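Local coordinates for RNA-binding protein (Porphyromonas gingivalis W83, PDB 7JLY), which probably binds RNA through a single RNA recognition motif and can also bind calcium, at residues A[30-35]-A[47-52]. Sequence-based numbering, arbitrary orientation.
Sequences TSARVI and GFVEME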
ATOM      1  N   THR A  30       7.296   7.601  -2.226  1.00 17.21           N
ATOM      2  CA  THR A  30       8.500   7.903  -1.454  1.00 20.34           C
ATOM      3  C   THR A  30       8.812   6.863  -0.392  1.00 22.37           C
ATOM      4  O   THR A  30       9.907   6.841   0.160  1.00 21.38           O
ATOM      5  CB  THR A  30       8.401   9.263  -0.758  1.00 20.30           C
ATOM      6  OG1 THR A  30       7.240   9.289   0.086  1.00 22.82           O
ATOM      7  CG2 THR A  30       8.290  10.351  -1.781  1.00 23.26           C
ATOM      8  N   SER A  31       7.842   6.009  -0.095  1.00 20.20           N
ATOM      9  CA  SER A  31       8.005   5.026   0.957  1.00 21.79           C
ATOM     10  C   SER A  31       7.064   3.854   0.730  1.00 20.33           C
ATOM     11  O   SER A  31       5.933   4.043   0.296  1.00 17.92           O
ATOM     12  CB  SER A  31       7.736   5.670   2.326  1.00 23.06           C
ATOM     13  OG  SER A  31       7.909   4.730   3.364  1.00 36.23           O
ATOM     14  N   ALA A  32       7.536   2.647   1.025  1.00 20.45           N
ATOM     15  CA  ALA A  32       6.677   1.473   0.977  1.00 18.61           C
ATOM     16  C   ALA A  32       7.125   0.504   2.063  1.00 23.88           C
ATOM     17  O   ALA A  32       8.317   0.192   2.185  1.00 21.02           O
ATOM     18  CB  ALA A  32       6.721   0.811  -0.403  1.00 20.52           C
ATOM     19  N   ARG A  33       6.173   0.059   2.879  1.00 20.74           N
ATOM     20  CA  ARG A  33       6.487  -0.797   4.017  1.00 20.59           C
ATOM     21  C   ARG A  33       5.438  -1.889   4.122  1.00 21.61           C
ATOM     22  O   ARG A  33       4.249  -1.595   4.086  1.00 23.41           O
ATOM     23  CB  ARG A  33       6.519   0.008   5.324  1.00 23.74           C
ATOM     24  CG  ARG A  33       7.412   1.235   5.310  1.00 36.64           C
ATOM     25  CD  ARG A  33       7.424   1.929   6.667  1.00 47.02           C
ATOM     26  NE  ARG A  33       6.221   2.722   6.920  1.00 48.52           N
ATOM     27  CZ  ARG A  33       5.493   2.654   8.035  1.00 50.05           C
ATOM     28  NH1 ARG A  33       5.835   1.818   9.011  1.00 48.83           N
ATOM     29  NH2 ARG A  33       4.419   3.423   8.175  1.00 43.63           N
ATOM     30  N   VAL A  34       5.871  -3.144   4.228  1.00 19.02           N
ATOM     31  CA  VAL A  34       4.962  -4.223   4.602  1.00 19.00           C
ATOM     32  C   VAL A  34       5.186  -4.510   6.070  1.00 19.74           C
ATOM     33  O   VAL A  34       6.328  -4.682   6.501  1.00 21.93           O
ATOM     34  CB  VAL A  34       5.189  -5.503   3.784  1.00 21.87           C
ATOM     35  CG1 VAL A  34       4.396  -6.664   4.394  1.00 19.85           C
ATOM     36  CG2 VAL A  34       4.796  -5.293   2.309  1.00 19.38           C
ATOM     37  N   ILE A  35       4.115  -4.516   6.854  1.00 16.70           N
ATOM     38  CA  ILE A  35       4.239  -4.757   8.290  1.00 17.25           C
ATOM     39  C   ILE A  35       4.392  -6.249   8.513  1.00 21.00           C
ATOM     40  O   ILE A  35       3.649  -7.040   7.931  1.00 20.97           O
ATOM     41  CB  ILE A  35       3.022  -4.243   9.078  1.00 19.65           C
ATOM     42  CG1 ILE A  35       2.777  -2.759   8.788  1.00 19.92           C
ATOM     43  CG2 ILE A  35       3.209  -4.491  10.578  1.00 19.83           C
ATOM     44  CD1 ILE A  35       3.994  -1.882   9.030  1.00 20.37           C
ATOM     45  N   GLY A  47       0.228  -3.022   4.809  1.00 18.65           N
ATOM     46  CA  GLY A  47       1.357  -2.125   4.823  1.00 20.30           C
ATOM     47  C   GLY A  47       0.947  -0.717   4.470  1.00 21.23           C
ATOM     48  O   GLY A  47      -0.245  -0.413   4.359  1.00 17.37           O
ATOM     49  N   PHE A  48       1.950   0.138   4.292  1.00 19.87           N
ATOM     50  CA  PHE A  48       1.718   1.542   3.992  1.00 20.25           C
ATOM     51  C   PHE A  48       2.569   2.024   2.834  1.00 20.04           C
ATOM     52  O   PHE A  48       3.761   1.731   2.763  1.00 18.36           O
ATOM     53  CB  PHE A  48       2.003   2.406   5.226  1.00 22.70           C
ATOM     54  CG  PHE A  48       1.137   2.076   6.403  1.00 20.05           C
ATOM     55  CD1 PHE A  48      -0.113   2.656   6.543  1.00 22.17           C
ATOM     56  CD2 PHE A  48       1.571   1.181   7.367  1.00 24.65           C
ATOM     57  CE1 PHE A  48      -0.922   2.350   7.629  1.00 21.28           C
ATOM     58  CE2 PHE A  48       0.766   0.869   8.457  1.00 26.13           C
ATOM     59  CZ  PHE A  48      -0.481   1.458   8.588  1.00 24.73           C
ATOM     60  N   VAL A  49       1.948   2.781   1.936  1.00 20.38           N
ATOM     61  CA  VAL A  49       2.679   3.442   0.863  1.00 17.56           C
ATOM     62  C   VAL A  49       2.491   4.956   0.972  1.00 18.52           C
ATOM     63  O   VAL A  49       1.368   5.430   1.104  1.00 18.97           O
ATOM     64  CB  VAL A  49       2.211   2.980  -0.534  1.00 16.96           C
ATOM     65  CG1 VAL A  49       2.983   3.734  -1.597  1.00 17.65           C
ATOM     66  CG2 VAL A  49       2.389   1.455  -0.702  1.00 18.61           C
ATOM     67  N   GLU A  50       3.584   5.711   0.929  1.00 19.91           N
ATOM     68  CA  GLU A  50       3.482   7.160   0.915  1.00 19.41           C
ATOM     69  C   GLU A  50       3.708   7.663  -0.497  1.00 18.26           C
ATOM     70  O   GLU A  50       4.634   7.222  -1.183  1.00 18.86           O
ATOM     71  CB  GLU A  50       4.490   7.799   1.873  1.00 22.44           C
ATOM     72  CG  GLU A  50       4.048   7.741   3.324  1.00 29.77           C
ATOM     73  CD  GLU A  50       4.998   8.475   4.249  1.00 34.49           C
ATOM     74  OE1 GLU A  50       5.363   9.629   3.937  1.00 39.79           O
ATOM     75  OE2 GLU A  50       5.387   7.898   5.283  1.00 39.83           O
ATOM     76  N   MET A  51       2.845   8.575  -0.931  1.00 16.99           N
ATOM     77  CA  MET A  51       2.979   9.205  -2.235  1.00 17.77           C
ATOM     78  C   MET A  51       3.158  10.702  -2.017  1.00 20.38           C
ATOM     79  O   MET A  51       2.564  11.274  -1.109  1.00 19.99           O
ATOM     80  CB  MET A  51       1.765   8.915  -3.118  1.00 17.99           C
ATOM     81  CG  MET A  51       1.646   7.445  -3.519  1.00 17.89           C
ATOM     82  SD  MET A  51       0.261   7.149  -4.618  1.00 19.44           S
ATOM     83  CE  MET A  51       0.891   7.873  -6.134  1.00 21.21           C
ATOM     84  N   GLU A  52       3.997  11.331  -2.830  1.00 19.29           N
ATOM     85  CA  GLU A  52       4.351  12.724  -2.566  1.00 20.38           C
ATOM     86  C   GLU A  52       3.189  13.685  -2.851  1.00 22.63           C
ATOM     87  O   GLU A  52       3.047  14.709  -2.190  1.00 21.40           O
ATOM     88  CB  GLU A  52       5.584  13.130  -3.376  1.00 22.13           C
ATOM     89  CG  GLU A  52       6.110  14.550  -3.052  1.00 23.68           C
ATOM     90  CD  GLU A  52       6.471  14.756  -1.567  1.00 29.79           C
ATOM     91  OE1 GLU A  52       7.047  13.830  -0.940  1.00 26.67           O
ATOM     92  OE2 GLU A  52       6.176  15.855  -1.023  1.00 28.65           O
TER
HETATM   93  O   HOH W   1       6.070  11.729   0.518  1.00 25.92           O
HETATM   94  O   HOH W   2       5.518   3.675   3.957  1.00 22.97           O
HETATM   95  O   HOH W   3       3.971   5.334   5.723  1.00 28.24           O
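A classic beta bulge sets Thr30 and Ser31 together opposite Glu50 in an otherwise regular antiparallel pairing. Glu50 bonds to each of them: Thr30 N donates to Glu50 O, and Glu50 N donates to Ser31 O, both at 2.9 Å. Both donors sit about 32° from the plane of the accepting carbonyl. Farther along, Arg33 and Phe48 form a regular hydrogen-bonded pair, with both N-H groups in the plane of the carbonyl they meet. Ala32 with Val49 and Val34 with Gly47 are non-hydrogen-bonded pairs. Gly47 CA makes a short CA-H...O contact of 3.0 Å with Arg33 O.

Arg33 bends at chi3 (-77°) and brings its guanidinium back across the strands to Phe48. Arg33 NH2 lies 3.7 Å from Phe48 CD2, with the two planes 11° apart. Ile35 CG1 touches the same ring at CE2. Two waters tie the polar groups on this face together. One accepts from Arg33 NE, donates to Phe48 O and bonds Ser31 OG. The other, in the guanidinium plane, bridges Arg33 NH2 to Glu50 OE2; these two charged atoms remain 5.4 Å apart. A third water, at the end of the pair beyond the bulge, links Thr30 OG1 to Glu52 OE1.

The pair joins strand 29-36, at one edge of the RRM sheet, to strand 46-51, which continues the sheet to strand 3-8. Phe48, in RNP1, meets the ring of Tyr6, in RNP2. This aromatic pair lies on the face away from the helices, consistent with the RNA-binding surface of an RRM. On the other face, Ala32, Val34 and Val49 pack against helix 16-23.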